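Local coordinates for protein putative aspartate aminotransferase (Thermus thermophilus, PDB 1IUG) that probably transfers amino groups between amino acids and 2-oxo acids, using pyridoxal 5'-phosphate as cofactor, as a class-V aminotransferase, at residues A[36-40]-A[222-227]; A[76-82]-A[99-105]; A[112-117]-A[141-145]; A[177-183]-A[195-201]. All coordinates share one frame; numbering follows the deposited sequence.

Interaction 1. Residues A[36-40]-A[222-227]; sequences FLKAR and QKEGES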
loop_
_atom_site.group_PDB
_atom_site.type_symbol
_atom_site.label_atom_id
_atom_site.label_comp_id
_atom_site.label_asym_id
_atom_site.label_seq_id
_atom_site.Cartn_x
_atom_site.Cartn_y
_atom_site.Cartn_z
ATOM N N PHE A 36 -6.266 15.510 1.986
ATOM C CA PHE A 36 -6.897 14.201 2.117
ATOM C C PHE A 36 -8.410 14.345 1.965
ATOM O O PHE A 36 -9.029 13.619 1.192
ATOM C CB PHE A 36 -6.552 13.574 3.469
ATOM C CG PHE A 36 -6.671 12.083 3.487
ATOM C CD1 PHE A 36 -5.632 11.286 3.006
ATOM C CD2 PHE A 36 -7.819 11.465 3.981
ATOM C CE1 PHE A 36 -5.732 9.895 3.015
ATOM C CE2 PHE A 36 -7.930 10.077 3.995
ATOM C CZ PHE A 36 -6.882 9.288 3.511
ATOM N N LEU A 37 -8.993 15.292 2.696
ATOM C CA LEU A 37 -10.431 15.556 2.618
ATOM C C LEU A 37 -10.817 15.992 1.207
ATOM O O LEU A 37 -11.892 15.652 0.714
ATOM C CB LEU A 37 -10.835 16.644 3.613
ATOM C CG LEU A 37 -11.114 16.176 5.038
ATOM C CD1 LEU A 37 -11.320 17.377 5.946
ATOM C CD2 LEU A 37 -12.339 15.272 5.051
ATOM N N LYS A 38 -9.928 16.748 0.569
ATOM C CA LYS A 38 -10.137 17.227 -0.791
ATOM C C LYS A 38 -10.246 16.010 -1.715
ATOM O O LYS A 38 -11.172 15.903 -2.516
ATOM C CB LYS A 38 -8.950 18.095 -1.214
ATOM C CG LYS A 38 -9.285 19.338 -2.032
ATOM C CD LYS A 38 -9.988 19.005 -3.336
ATOM C CE LYS A 38 -10.320 20.254 -4.163
ATOM N NZ LYS A 38 -9.887 21.540 -3.534
ATOM N N ALA A 39 -9.299 15.084 -1.588
ATOM C CA ALA A 39 -9.297 13.875 -2.410
ATOM C C ALA A 39 -10.556 13.050 -2.161
ATOM O O ALA A 39 -11.171 12.567 -3.106
ATOM C CB ALA A 39 -8.047 13.049 -2.134
ATOM N N ARG A 40 -10.931 12.910 -0.885
ATOM C CA ARG A 40 -12.132 12.172 -0.465
ATOM C C ARG A 40 -13.320 12.705 -1.287
ATOM O O ARG A 40 -14.041 11.945 -1.940
ATOM C CB ARG A 40 -12.442 12.470 1.012
ATOM C CG ARG A 40 -11.537 11.923 2.138
ATOM C CD ARG A 40 -11.430 10.411 2.267
ATOM N NE ARG A 40 -12.720 9.726 2.427
ATOM C CZ ARG A 40 -13.760 10.125 3.165
ATOM N NH1 ARG A 40 -13.734 11.242 3.885
ATOM N NH2 ARG A 40 -14.880 9.424 3.115
ATOM N N GLN A 222 -11.105 8.696 8.404
ATOM C CA GLN A 222 -11.156 9.426 7.137
ATOM C C GLN A 222 -12.238 10.490 7.061
ATOM O O GLN A 222 -12.129 11.440 6.287
ATOM C CB GLN A 222 -11.201 8.460 5.952
ATOM C CG GLN A 222 -9.941 7.603 5.891
ATOM C CD GLN A 222 -9.748 6.875 4.575
ATOM O OE1 GLN A 222 -10.255 7.293 3.534
ATOM N NE2 GLN A 222 -8.981 5.791 4.616
ATOM N N LYS A 223 -13.249 10.353 7.912
ATOM C CA LYS A 223 -14.337 11.322 8.006
ATOM C C LYS A 223 -13.730 12.676 8.397
ATOM O O LYS A 223 -14.172 13.728 7.933
ATOM C CB LYS A 223 -15.306 10.899 9.115
ATOM C CG LYS A 223 -16.592 10.221 8.679
ATOM C CD LYS A 223 -17.419 11.124 7.780
ATOM C CE LYS A 223 -18.727 10.463 7.356
ATOM N NZ LYS A 223 -18.907 9.092 7.923
ATOM N N GLU A 224 -12.704 12.628 9.244
ATOM C CA GLU A 224 -12.033 13.828 9.731
ATOM C C GLU A 224 -10.763 14.200 8.959
ATOM O O GLU A 224 -10.017 15.083 9.377
ATOM C CB GLU A 224 -11.712 13.671 11.223
ATOM C CG GLU A 224 -11.592 14.997 11.979
ATOM C CD GLU A 224 -11.132 14.827 13.421
ATOM O OE1 GLU A 224 -11.816 14.117 14.194
ATOM O OE2 GLU A 224 -10.084 15.414 13.779
ATOM N N GLY A 225 -10.513 13.533 7.838
ATOM C CA GLY A 225 -9.331 13.843 7.052
ATOM C C GLY A 225 -8.082 13.108 7.497
ATOM O O GLY A 225 -6.970 13.477 7.116
ATOM N N GLU A 226 -8.266 12.079 8.322
ATOM C CA GLU A 226 -7.155 11.270 8.813
ATOM C C GLU A 226 -7.284 9.904 8.156
ATOM O O GLU A 226 -8.087 9.710 7.246
ATOM C CB GLU A 226 -7.253 11.059 10.328
ATOM C CG GLU A 226 -7.816 12.218 11.130
ATOM C CD GLU A 226 -6.764 13.202 11.592
ATOM O OE1 GLU A 226 -5.555 12.945 11.392
ATOM O OE2 GLU A 226 -7.155 14.239 12.170
ATOM N N SER A 227 -6.493 8.959 8.642
ATOM C CA SER A 227 -6.516 7.582 8.165
ATOM C C SER A 227 -6.073 6.741 9.357
ATOM O O SER A 227 -5.491 7.269 10.310
ATOM C CB SER A 227 -5.596 7.381 6.951
ATOM O OG SER A 227 -4.258 7.747 7.237
#
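Phe36, on helix 30-47, lays its ring against the chain just beyond helix 215-222 and meets it at several points. With CG swung anti to the backbone N (chi1 -157°), the ring reaches the Gln222 side chain, whose CD lies at the ring edge in its plane; ring and amide planes stand 81° apart. Phe36 CE2 also comes within 3.3 Å of Glu226 O, and Ser227 CB lies near CZ. Beyond the segments, Val236 of helix 233-246 and Ile55 of strand 52-57 also pack on the Phe36 side chain.

Leu37 comes next. Its CG sits 3.6 Å from the bare CA of Gly225, and its CD2 3.7 Å from Lys223 O. Gly225, with its positive phi of 86°, is the C' residue of a Schellman motif that ends helix 215-222: Glu226 N bonds to Ala221 O and Gly225 N to Gln222 O.

Arg40 closes the contact. Its chain bends at chi2 and chi3, and Gln222 CB lies over one face of the guanidinium. Arg40 NH1 approaches Gln222 O to 2.9 Å, but at an angle too poor for a hydrogen bond. The group is held instead by Val53 O at NE and by a salt bridge from NH2 to Glu52, while Gln222 NE2 bonds to Ile55 O and has a second partner in Glu218 OE1. Across the two segments the contact therefore rests on van der Waals packing and close polar approaches, and Arg40 and Gln222 each also bond to strand 52-57, which links them indirectly.

Interaction 2. Residues A[76-82]-A[99-105]; sequences ERVLVPV and LVVERLD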
loop_
_atom_site.group_PDB
_atom_site.type_symbol
_atom_site.label_atom_id
_atom_site.label_comp_id
_atom_site.label_asym_id
_atom_site.label_seq_id
_atom_site.Cartn_x
_atom_site.Cartn_y
_atom_site.Cartn_z
ATOM N N GLU A 76 -22.057 -16.580 4.408
ATOM C CA GLU A 76 -23.044 -15.977 3.511
ATOM C C GLU A 76 -22.930 -16.425 2.053
ATOM O O GLU A 76 -21.839 -16.697 1.550
ATOM C CB GLU A 76 -23.013 -14.450 3.604
ATOM C CG GLU A 76 -23.419 -13.901 4.963
ATOM C CD GLU A 76 -23.825 -12.439 4.902
ATOM O OE1 GLU A 76 -23.234 -11.610 5.627
ATOM O OE2 GLU A 76 -24.752 -12.119 4.133
ATOM N N ARG A 77 -24.087 -16.498 1.402
ATOM C CA ARG A 77 -24.246 -16.914 0.005
ATOM C C ARG A 77 -23.957 -15.778 -0.986
ATOM O O ARG A 77 -24.626 -14.742 -0.961
ATOM C CB ARG A 77 -25.701 -17.362 -0.194
ATOM C CG ARG A 77 -25.989 -18.858 -0.240
ATOM C CD ARG A 77 -25.297 -19.585 -1.380
ATOM N NE ARG A 77 -26.074 -20.767 -1.759
ATOM C CZ ARG A 77 -26.092 -21.312 -2.974
ATOM N NH1 ARG A 77 -25.369 -20.791 -3.955
ATOM N NH2 ARG A 77 -26.853 -22.372 -3.214
ATOM N N VAL A 78 -22.980 -15.972 -1.867
ATOM C CA VAL A 78 -22.664 -14.952 -2.868
ATOM C C VAL A 78 -22.504 -15.546 -4.259
ATOM O O VAL A 78 -21.969 -16.642 -4.434
ATOM C CB VAL A 78 -21.397 -14.116 -2.525
ATOM C CG1 VAL A 78 -21.607 -13.332 -1.235
ATOM C CG2 VAL A 78 -20.166 -15.007 -2.446
ATOM N N LEU A 79 -22.990 -14.807 -5.246
ATOM C CA LEU A 79 -22.920 -15.226 -6.633
ATOM C C LEU A 79 -21.782 -14.467 -7.320
ATOM O O LEU A 79 -21.748 -13.236 -7.301
ATOM C CB LEU A 79 -24.266 -14.949 -7.306
ATOM C CG LEU A 79 -24.473 -15.273 -8.781
ATOM C CD1 LEU A 79 -24.068 -16.704 -9.067
ATOM C CD2 LEU A 79 -25.936 -15.045 -9.128
ATOM N N VAL A 80 -20.842 -15.212 -7.899
ATOM C CA VAL A 80 -19.694 -14.618 -8.576
ATOM C C VAL A 80 -19.485 -15.150 -9.993
ATOM O O VAL A 80 -19.022 -16.280 -10.182
ATOM C CB VAL A 80 -18.379 -14.858 -7.778
ATOM C CG1 VAL A 80 -17.199 -14.209 -8.489
ATOM C CG2 VAL A 80 -18.511 -14.326 -6.355
ATOM N N PRO A 81 -19.867 -14.359 -11.010
ATOM C CA PRO A 81 -19.699 -14.764 -12.406
ATOM C C PRO A 81 -18.220 -14.633 -12.758
ATOM O O PRO A 81 -17.562 -13.674 -12.345
ATOM C CB PRO A 81 -20.519 -13.721 -13.169
ATOM C CG PRO A 81 -21.518 -13.250 -12.166
ATOM C CD PRO A 81 -20.692 -13.144 -10.922
ATOM N N VAL A 82 -17.692 -15.599 -13.500
ATOM C CA VAL A 82 -16.294 -15.565 -13.895
ATOM C C VAL A 82 -16.175 -15.573 -15.414
ATOM O O VAL A 82 -16.671 -16.476 -16.087
ATOM C CB VAL A 82 -15.501 -16.728 -13.270
ATOM C CG1 VAL A 82 -14.050 -16.699 -13.743
ATOM C CG2 VAL A 82 -15.554 -16.627 -11.754
ATOM N N LEU A 99 -16.764 -17.473 2.346
ATOM C CA LEU A 99 -18.122 -17.366 1.818
ATOM C C LEU A 99 -18.483 -18.569 0.952
ATOM O O LEU A 99 -17.601 -19.228 0.389
ATOM C CB LEU A 99 -18.263 -16.094 0.970
ATOM C CG LEU A 99 -17.913 -14.741 1.596
ATOM C CD1 LEU A 99 -18.098 -13.644 0.559
ATOM C CD2 LEU A 99 -18.780 -14.479 2.810
ATOM N N VAL A 100 -19.781 -18.856 0.856
ATOM C CA VAL A 100 -20.264 -19.949 0.019
ATOM C C VAL A 100 -20.433 -19.313 -1.359
ATOM O O VAL A 100 -21.307 -18.466 -1.565
ATOM C CB VAL A 100 -21.608 -20.515 0.527
ATOM C CG1 VAL A 100 -21.970 -21.765 -0.260
ATOM C CG2 VAL A 100 -21.518 -20.833 2.013
ATOM N N VAL A 101 -19.602 -19.741 -2.304
ATOM C CA VAL A 101 -19.603 -19.149 -3.630
ATOM C C VAL A 101 -20.101 -19.957 -4.828
ATOM O O VAL A 101 -19.586 -21.045 -5.122
ATOM C CB VAL A 101 -18.176 -18.629 -3.964
ATOM C CG1 VAL A 101 -18.193 -17.793 -5.234
ATOM C CG2 VAL A 101 -17.617 -17.824 -2.796
ATOM N N GLU A 102 -21.094 -19.400 -5.524
ATOM C CA GLU A 102 -21.609 -20.011 -6.744
ATOM C C GLU A 102 -20.808 -19.355 -7.857
ATOM O O GLU A 102 -20.869 -18.144 -8.055
ATOM C CB GLU A 102 -23.104 -19.756 -6.961
ATOM C CG GLU A 102 -23.583 -20.270 -8.328
ATOM C CD GLU A 102 -25.093 -20.376 -8.442
ATOM O OE1 GLU A 102 -25.669 -19.746 -9.356
ATOM O OE2 GLU A 102 -25.704 -21.106 -7.633
ATOM N N ARG A 103 -20.071 -20.178 -8.580
ATOM C CA ARG A 103 -19.197 -19.739 -9.648
ATOM C C ARG A 103 -19.786 -20.103 -11.017
ATOM O O ARG A 103 -19.928 -21.281 -11.348
ATOM C CB ARG A 103 -17.839 -20.405 -9.380
ATOM C CG ARG A 103 -16.603 -19.920 -10.108
ATOM C CD ARG A 103 -16.655 -20.068 -11.597
ATOM N NE ARG A 103 -15.330 -19.928 -12.209
ATOM C CZ ARG A 103 -14.203 -20.476 -11.752
ATOM N NH1 ARG A 103 -14.204 -21.223 -10.653
ATOM N NH2 ARG A 103 -13.065 -20.285 -12.407
ATOM N N LEU A 104 -20.178 -19.085 -11.781
ATOM C CA LEU A 104 -20.738 -19.286 -13.116
ATOM C C LEU A 104 -19.707 -18.908 -14.181
ATOM O O LEU A 104 -19.402 -17.727 -14.374
ATOM C CB LEU A 104 -22.010 -18.457 -13.302
ATOM C CG LEU A 104 -23.205 -18.761 -12.395
ATOM C CD1 LEU A 104 -24.385 -17.901 -12.826
ATOM C CD2 LEU A 104 -23.572 -20.243 -12.462
ATOM N N ASP A 105 -19.185 -19.914 -14.880
ATOM C CA ASP A 105 -18.171 -19.698 -15.909
ATOM C C ASP A 105 -18.661 -19.255 -17.278
ATOM O O ASP A 105 -19.642 -19.777 -17.806
ATOM C CB ASP A 105 -17.304 -20.947 -16.082
ATOM C CG ASP A 105 -16.321 -21.135 -14.949
ATOM O OD1 ASP A 105 -15.239 -20.511 -14.994
ATOM O OD2 ASP A 105 -16.631 -21.912 -14.018
#
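Arg77 to Val82 and Val100 to Asp105 pair as the two parallel strands of a beta-alpha-beta unit, with helix 85-96 as the crossover; strand 100-105 is one of the two outermost strands of the large mixed sheet within this chain. Val78 and Val80 each bond through both N and O. Val78 N donates to Val100 O at 3.0 Å, and Glu102 N returns to Val78 O. Val80 N then reaches Glu102 O at 2.9 Å, whereas the following bond, Leu104 N to Val80 O, is weak at 3.4 Å.

On the helix-covered face, Val101 sits between two valines: its CG2 meets Val78 CG2, and its CG1 lies 3.7 Å from Val80 CG2. Tyr91 of helix 85-96 packs on Val80 and Val101.

Leu79, Glu102 and Leu104 share the other face. Leu79 and Glu102 run side by side in the same direction, with Leu79 CD1 3.4 Å from Glu102 OE1. Glu102, extended beyond CG, puts OE2 near the edge of the Arg77 guanidinium, making a long salt bridge of 3.7 Å to NH1; the same oxygen is hydrogen-bonded to Tyr122.

Farther out, Tyr91 also makes a cation-pi contact with Arg103, whose NE forms a salt bridge with Asp105 OD1 at 2.8 Å, weak as a hydrogen bond. The arginine chain bends at chi2 (-62°) and leans forward along the strand to lie over Val82, bringing Arg103 NE to 3.3 Å from Val82 CG2.

Interaction 3. Residues A[112-117]-A[141-145]; sequences PRPEDV and PALAR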
loop_
_atom_site.group_PDB
_atom_site.type_symbol
_atom_site.label_atom_id
_atom_site.label_comp_id
_atom_site.label_asym_id
_atom_site.label_seq_id
_atom_site.Cartn_x
_atom_site.Cartn_y
_atom_site.Cartn_z
ATOM N N PRO A 112 -21.759 -11.732 -18.425
ATOM C CA PRO A 112 -22.986 -12.319 -17.877
ATOM C C PRO A 112 -24.266 -11.709 -18.442
ATOM O O PRO A 112 -24.300 -10.529 -18.786
ATOM C CB PRO A 112 -22.868 -12.014 -16.381
ATOM C CG PRO A 112 -21.401 -11.906 -16.159
ATOM C CD PRO A 112 -20.952 -11.129 -17.353
ATOM N N ARG A 113 -25.306 -12.531 -18.546
ATOM C CA ARG A 113 -26.616 -12.086 -19.022
ATOM C C ARG A 113 -27.417 -11.769 -17.757
ATOM O O ARG A 113 -27.259 -12.441 -16.735
ATOM C CB ARG A 113 -27.345 -13.215 -19.761
ATOM C CG ARG A 113 -26.538 -13.989 -20.786
ATOM C CD ARG A 113 -26.020 -13.122 -21.917
ATOM N NE ARG A 113 -25.105 -13.862 -22.793
ATOM C CZ ARG A 113 -25.400 -15.001 -23.421
ATOM N NH1 ARG A 113 -26.598 -15.558 -23.290
ATOM N NH2 ARG A 113 -24.481 -15.597 -24.169
ATOM N N PRO A 114 -28.277 -10.737 -17.800
ATOM C CA PRO A 114 -29.092 -10.368 -16.633
ATOM C C PRO A 114 -29.950 -11.538 -16.130
ATOM O O PRO A 114 -30.228 -11.655 -14.933
ATOM C CB PRO A 114 -29.963 -9.240 -17.178
ATOM C CG PRO A 114 -29.053 -8.577 -18.170
ATOM C CD PRO A 114 -28.434 -9.753 -18.886
ATOM N N GLU A 115 -30.338 -12.415 -17.052
ATOM C CA GLU A 115 -31.160 -13.576 -16.724
ATOM C C GLU A 115 -30.374 -14.633 -15.950
ATOM O O GLU A 115 -30.955 -15.431 -15.214
ATOM C CB GLU A 115 -31.737 -14.211 -17.997
ATOM C CG GLU A 115 -32.254 -13.222 -19.031
ATOM C CD GLU A 115 -31.152 -12.693 -19.933
ATOM O OE1 GLU A 115 -30.489 -13.514 -20.608
ATOM O OE2 GLU A 115 -30.952 -11.460 -19.971
ATOM N N ASP A 116 -29.054 -14.631 -16.110
ATOM C CA ASP A 116 -28.208 -15.602 -15.426
ATOM C C ASP A 116 -28.029 -15.318 -13.940
ATOM O O ASP A 116 -27.802 -16.238 -13.152
ATOM C CB ASP A 116 -26.839 -15.687 -16.104
ATOM C CG ASP A 116 -26.922 -16.164 -17.545
ATOM O OD1 ASP A 116 -27.970 -16.714 -17.949
ATOM O OD2 ASP A 116 -25.928 -15.992 -18.279
ATOM N N VAL A 117 -28.116 -14.045 -13.558
ATOM C CA VAL A 117 -27.952 -13.661 -12.162
ATOM C C VAL A 117 -29.274 -13.435 -11.436
ATOM O O VAL A 117 -29.289 -13.098 -10.250
ATOM C CB VAL A 117 -27.049 -12.411 -12.012
ATOM C CG1 VAL A 117 -25.669 -12.694 -12.594
ATOM C CG2 VAL A 117 -27.690 -11.193 -12.685
ATOM N N PRO A 141 -25.703 -1.871 -14.779
ATOM C CA PRO A 141 -27.056 -1.511 -14.337
ATOM C C PRO A 141 -28.075 -2.628 -14.534
ATOM O O PRO A 141 -28.881 -2.899 -13.646
ATOM C CB PRO A 141 -27.394 -0.300 -15.210
ATOM C CG PRO A 141 -26.054 0.291 -15.517
ATOM C CD PRO A 141 -25.241 -0.934 -15.820
ATOM N N ALA A 142 -28.022 -3.273 -15.697
ATOM C CA ALA A 142 -28.940 -4.359 -16.032
ATOM C C ALA A 142 -28.713 -5.594 -15.169
ATOM O O ALA A 142 -29.670 -6.261 -14.766
ATOM C CB ALA A 142 -28.829 -4.714 -17.512
ATOM N N LEU A 143 -27.450 -5.901 -14.887
ATOM C CA LEU A 143 -27.124 -7.055 -14.056
ATOM C C LEU A 143 -27.553 -6.805 -12.620
ATOM O O LEU A 143 -28.151 -7.670 -11.984
ATOM C CB LEU A 143 -25.625 -7.340 -14.105
ATOM C CG LEU A 143 -25.086 -7.845 -15.442
ATOM C CD1 LEU A 143 -23.575 -7.902 -15.393
ATOM C CD2 LEU A 143 -25.671 -9.213 -15.748
ATOM N N ALA A 144 -27.284 -5.596 -12.138
ATOM C CA ALA A 144 -27.619 -5.198 -10.775
ATOM C C ALA A 144 -29.109 -5.251 -10.440
ATOM O O ALA A 144 -29.481 -5.784 -9.389
ATOM C CB ALA A 144 -27.064 -3.810 -10.479
ATOM N N ARG A 145 -29.970 -4.711 -11.304
ATOM C CA ARG A 145 -31.390 -4.747 -10.973
ATOM C C ARG A 145 -32.080 -6.088 -11.200
ATOM O O ARG A 145 -33.084 -6.381 -10.557
ATOM C CB ARG A 145 -32.179 -3.543 -11.532
ATOM C CG ARG A 145 -32.821 -3.654 -12.901
ATOM C CD ARG A 145 -31.826 -3.898 -14.004
ATOM N NE ARG A 145 -32.424 -3.646 -15.316
ATOM C CZ ARG A 145 -32.564 -2.441 -15.860
ATOM N NH1 ARG A 145 -32.153 -1.355 -15.213
ATOM N NH2 ARG A 145 -33.096 -2.324 -17.067
#
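Leu143, on helix 140-150, carries most of this contact with the turn at Pro112 to Val117. From CB, its CG is placed anti to the carbonyl carbon (chi1 -68°), and a chi2 of 172° sets CD1 anti to CA and turns CD2 to the side where the turn lies. CB and CG act as the stem, and the touching is done by CD2. This methyl lies 3.6 Å from Pro112 O and 3.7 Å from Pro114 N, so it rests against the backbone on both sides of Arg113. Pro112 CB follows at 4.0 Å, while Pro114 CG and Val117 CG2, both 4.2 Å from the methyl, complete the set. The Val117 and Leu143 side chains cross at about a right angle.

The leucine's backbone takes part as well. Val117 CG2 comes within 3.6 Å of Leu143 O, closer than it comes to the CD2 methyl. One turn-side ring reaches one residue back along the helix: Pro114 places its CG 3.9 Å from Ala142 CB and its CB near Ala142 O.

Asp116 N bonds to Arg113 O inside the turn, and Asp116 OD2 to the Tyr106 hydroxyl. Strand 124-128 backs both partners, with Leu125 on Val117 and Leu127 on Leu143.

No hydrogen bond or ion pair crosses between the segments. What joins the turn to helix 140-150 is thus dispersion and the hydrophobic effect, centred on one methyl, while the polar links of the turn stay within it or run elsewhere. The join is apolar in character, methyl and ring carbons packing against one another and against backbone atoms.

Interaction 4. Residues A[177-183]-A[195-201]; sequences DAAASGS and FVALSPR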
loop_
_atom_site.group_PDB
_atom_site.type_symbol
_atom_site.label_atom_id
_atom_site.label_comp_id
_atom_site.label_asym_id
_atom_site.label_seq_id
_atom_site.Cartn_x
_atom_site.Cartn_y
_atom_site.Cartn_z
ATOM N N ASP A 177 -23.979 -1.121 -4.845
ATOM C CA ASP A 177 -23.848 -0.706 -3.451
ATOM C C ASP A 177 -22.429 -0.334 -3.045
ATOM O O ASP A 177 -22.226 0.567 -2.233
ATOM C CB ASP A 177 -24.393 -1.794 -2.525
ATOM C CG ASP A 177 -25.846 -2.112 -2.809
ATOM O OD1 ASP A 177 -26.694 -1.242 -2.540
ATOM O OD2 ASP A 177 -26.134 -3.214 -3.324
ATOM N N ALA A 178 -21.448 -1.017 -3.623
ATOM C CA ALA A 178 -20.050 -0.749 -3.304
ATOM C C ALA A 178 -19.159 -1.030 -4.502
ATOM O O ALA A 178 -19.464 -1.888 -5.333
ATOM C CB ALA A 178 -19.608 -1.585 -2.102
ATOM N N ALA A 179 -18.044 -0.314 -4.575
ATOM C CA ALA A 179 -17.119 -0.478 -5.682
ATOM C C ALA A 179 -15.670 -0.295 -5.245
ATOM O O ALA A 179 -15.387 0.355 -4.238
ATOM C CB ALA A 179 -17.463 0.505 -6.796
ATOM N N ALA A 180 -14.759 -0.890 -6.006
ATOM C CA ALA A 180 -13.336 -0.782 -5.725
ATOM C C ALA A 180 -12.606 -0.326 -6.985
ATOM O O ALA A 180 -13.000 -0.658 -8.103
ATOM C CB ALA A 180 -12.781 -2.122 -5.251
ATOM N N SER A 181 -11.571 0.479 -6.788
ATOM C CA SER A 181 -10.756 0.973 -7.881
ATOM C C SER A 181 -9.339 1.175 -7.363
ATOM O O SER A 181 -9.074 0.976 -6.176
ATOM C CB SER A 181 -11.314 2.284 -8.433
ATOM O OG SER A 181 -10.634 2.642 -9.625
ATOM N N GLY A 182 -8.434 1.551 -8.262
ATOM C CA GLY A 182 -7.047 1.772 -7.896
ATOM C C GLY A 182 -6.502 3.035 -8.536
ATOM O O GLY A 182 -7.184 3.688 -9.327
ATOM N N SER A 183 -5.250 3.353 -8.233
ATOM C CA SER A 183 -4.630 4.562 -8.751
ATOM C C SER A 183 -3.877 4.484 -10.082
ATOM O O SER A 183 -3.731 5.507 -10.755
ATOM C CB SER A 183 -3.706 5.150 -7.681
ATOM O OG SER A 183 -2.721 4.208 -7.290
ATOM N N PHE A 195 -9.143 2.219 -3.700
ATOM C CA PHE A 195 -10.299 2.947 -3.182
ATOM C C PHE A 195 -11.537 2.068 -3.027
ATOM O O PHE A 195 -11.846 1.242 -3.886
ATOM C CB PHE A 195 -10.648 4.132 -4.090
ATOM C CG PHE A 195 -9.463 4.938 -4.519
ATOM C CD1 PHE A 195 -8.908 4.753 -5.781
ATOM C CD2 PHE A 195 -8.880 5.857 -3.655
ATOM C CE1 PHE A 195 -7.788 5.469 -6.174
ATOM C CE2 PHE A 195 -7.757 6.580 -4.042
ATOM C CZ PHE A 195 -7.209 6.385 -5.301
ATOM N N VAL A 196 -12.228 2.245 -1.910
ATOM C CA VAL A 196 -13.457 1.519 -1.639
ATOM C C VAL A 196 -14.553 2.567 -1.500
ATOM O O VAL A 196 -14.521 3.407 -0.592
ATOM C CB VAL A 196 -13.392 0.689 -0.335
ATOM C CG1 VAL A 196 -14.722 -0.030 -0.117
ATOM C CG2 VAL A 196 -12.267 -0.326 -0.403
ATOM N N ALA A 197 -15.464 2.568 -2.467
ATOM C CA ALA A 197 -16.585 3.495 -2.468
ATOM C C ALA A 197 -17.795 2.753 -1.918
ATOM O O ALA A 197 -18.124 1.664 -2.382
ATOM C CB ALA A 197 -16.859 4.002 -3.880
ATOM N N LEU A 198 -18.435 3.348 -0.916
ATOM C CA LEU A 198 -19.602 2.763 -0.271
ATOM C C LEU A 198 -20.810 3.691 -0.354
ATOM O O LEU A 198 -20.751 4.845 0.076
ATOM C CB LEU A 198 -19.295 2.476 1.205
ATOM C CG LEU A 198 -18.118 1.545 1.516
ATOM C CD1 LEU A 198 -17.668 1.734 2.946
ATOM C CD2 LEU A 198 -18.502 0.099 1.243
ATOM N N SER A 199 -21.905 3.176 -0.903
ATOM C CA SER A 199 -23.146 3.937 -1.021
ATOM C C SER A 199 -23.782 4.039 0.371
ATOM O O SER A 199 -23.378 3.323 1.300
ATOM C CB SER A 199 -24.114 3.219 -1.972
ATOM O OG SER A 199 -24.572 2.003 -1.404
ATOM N N PRO A 200 -24.768 4.942 0.541
ATOM C CA PRO A 200 -25.432 5.094 1.845
ATOM C C PRO A 200 -26.006 3.758 2.315
ATOM O O PRO A 200 -25.912 3.401 3.487
ATOM C CB PRO A 200 -26.535 6.109 1.540
ATOM C CG PRO A 200 -25.894 6.978 0.492
ATOM C CD PRO A 200 -25.252 5.955 -0.416
ATOM N N ARG A 201 -26.543 3.007 1.358
ATOM C CA ARG A 201 -27.131 1.689 1.574
ATOM C C ARG A 201 -26.075 0.775 2.219
ATOM O O ARG A 201 -26.313 0.169 3.267
ATOM C CB ARG A 201 -27.553 1.142 0.202
ATOM C CG ARG A 201 -28.834 0.310 0.102
ATOM C CD ARG A 201 -28.813 -0.955 0.921
ATOM N NE ARG A 201 -29.817 -1.912 0.446
ATOM C CZ ARG A 201 -29.605 -2.825 -0.500
ATOM N NH1 ARG A 201 -28.424 -2.920 -1.093
ATOM N NH2 ARG A 201 -30.564 -3.675 -0.828
HETATM O O HOH W 1 -27.132 1.314 -3.506
#
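An antiparallel hairpin, strand 178-182 followed by strand 193-198, forms this buried contact within the large mixed sheet. Two hydrogen-bonded pairs hold it, each with a bond in both directions. Ala197 N reaches Ala179 O at 2.8 Å, with Ala179 N returning to Ala197 O; Phe195 N reaches Ser181 O at 2.8 Å, and Ser181 N answers to Phe195 O. At the non-hydrogen-bonded pair of Ala178 and Leu198, Ala178 CB lies 3.9 Å from Leu198 CD2, and helix 60-71 covers this face through Ala63 on Ala180 and Val196.

On the other face, Phe47 of helix 30-47 covers Ala179, Ser181 and Ala197, and Leu43 packs on Phe195, which turns its ring along the opposite strand. Its CE1 comes 3.6 Å from Gly182 C, and Gly182 O lies at the ring edge, in plane.

Beyond the strands, Asp177 O is gripped twice by Ser199. The backbone N comes in nearly along the C=O axis at 2.9 Å, while OG, at the same distance, binds in the carbonyl plane on a lone pair. A chi1 of 68° sets OG between the backbone N and carbonyl carbon, where it can also cap Ala202 N at the start of helix 200-204. Asp177 OD1 forms a salt bridge with Arg201 NH1 at 2.8 Å, the two planar groups turned 30° apart, and a water donates to Asp177 OD1 and, weakly, to Ser199 OG. Asp177 OD2 accepts from Val156 N, and Arg201 NH1 donates to Gly154 O. This ion pair and the doubly gripped Asp177 O tie the start of helix 200-204 to the sheet, and the arginine would be expected to favour the ionised aspartate.

From the N terminus, helix 30-47 opens the longest loop, which interaction 1 closes when the chain reaches 222-227 after helix 215-222. The other three contacts are nested inside it and follow one another in series without crossing. Interaction 2 closes a beta-alpha-beta unit at one edge of the large sheet. Interaction 3 then joins the turn after strand 100-105 to helix 140-150, and it touches interaction 2 directly, with Pro112 CG on Pro81 CB. Interaction 4 closes the hairpin nearer the other edge of that sheet, its centre about 20 Å from that of interaction 2 and about 15 Å from that of interaction 1.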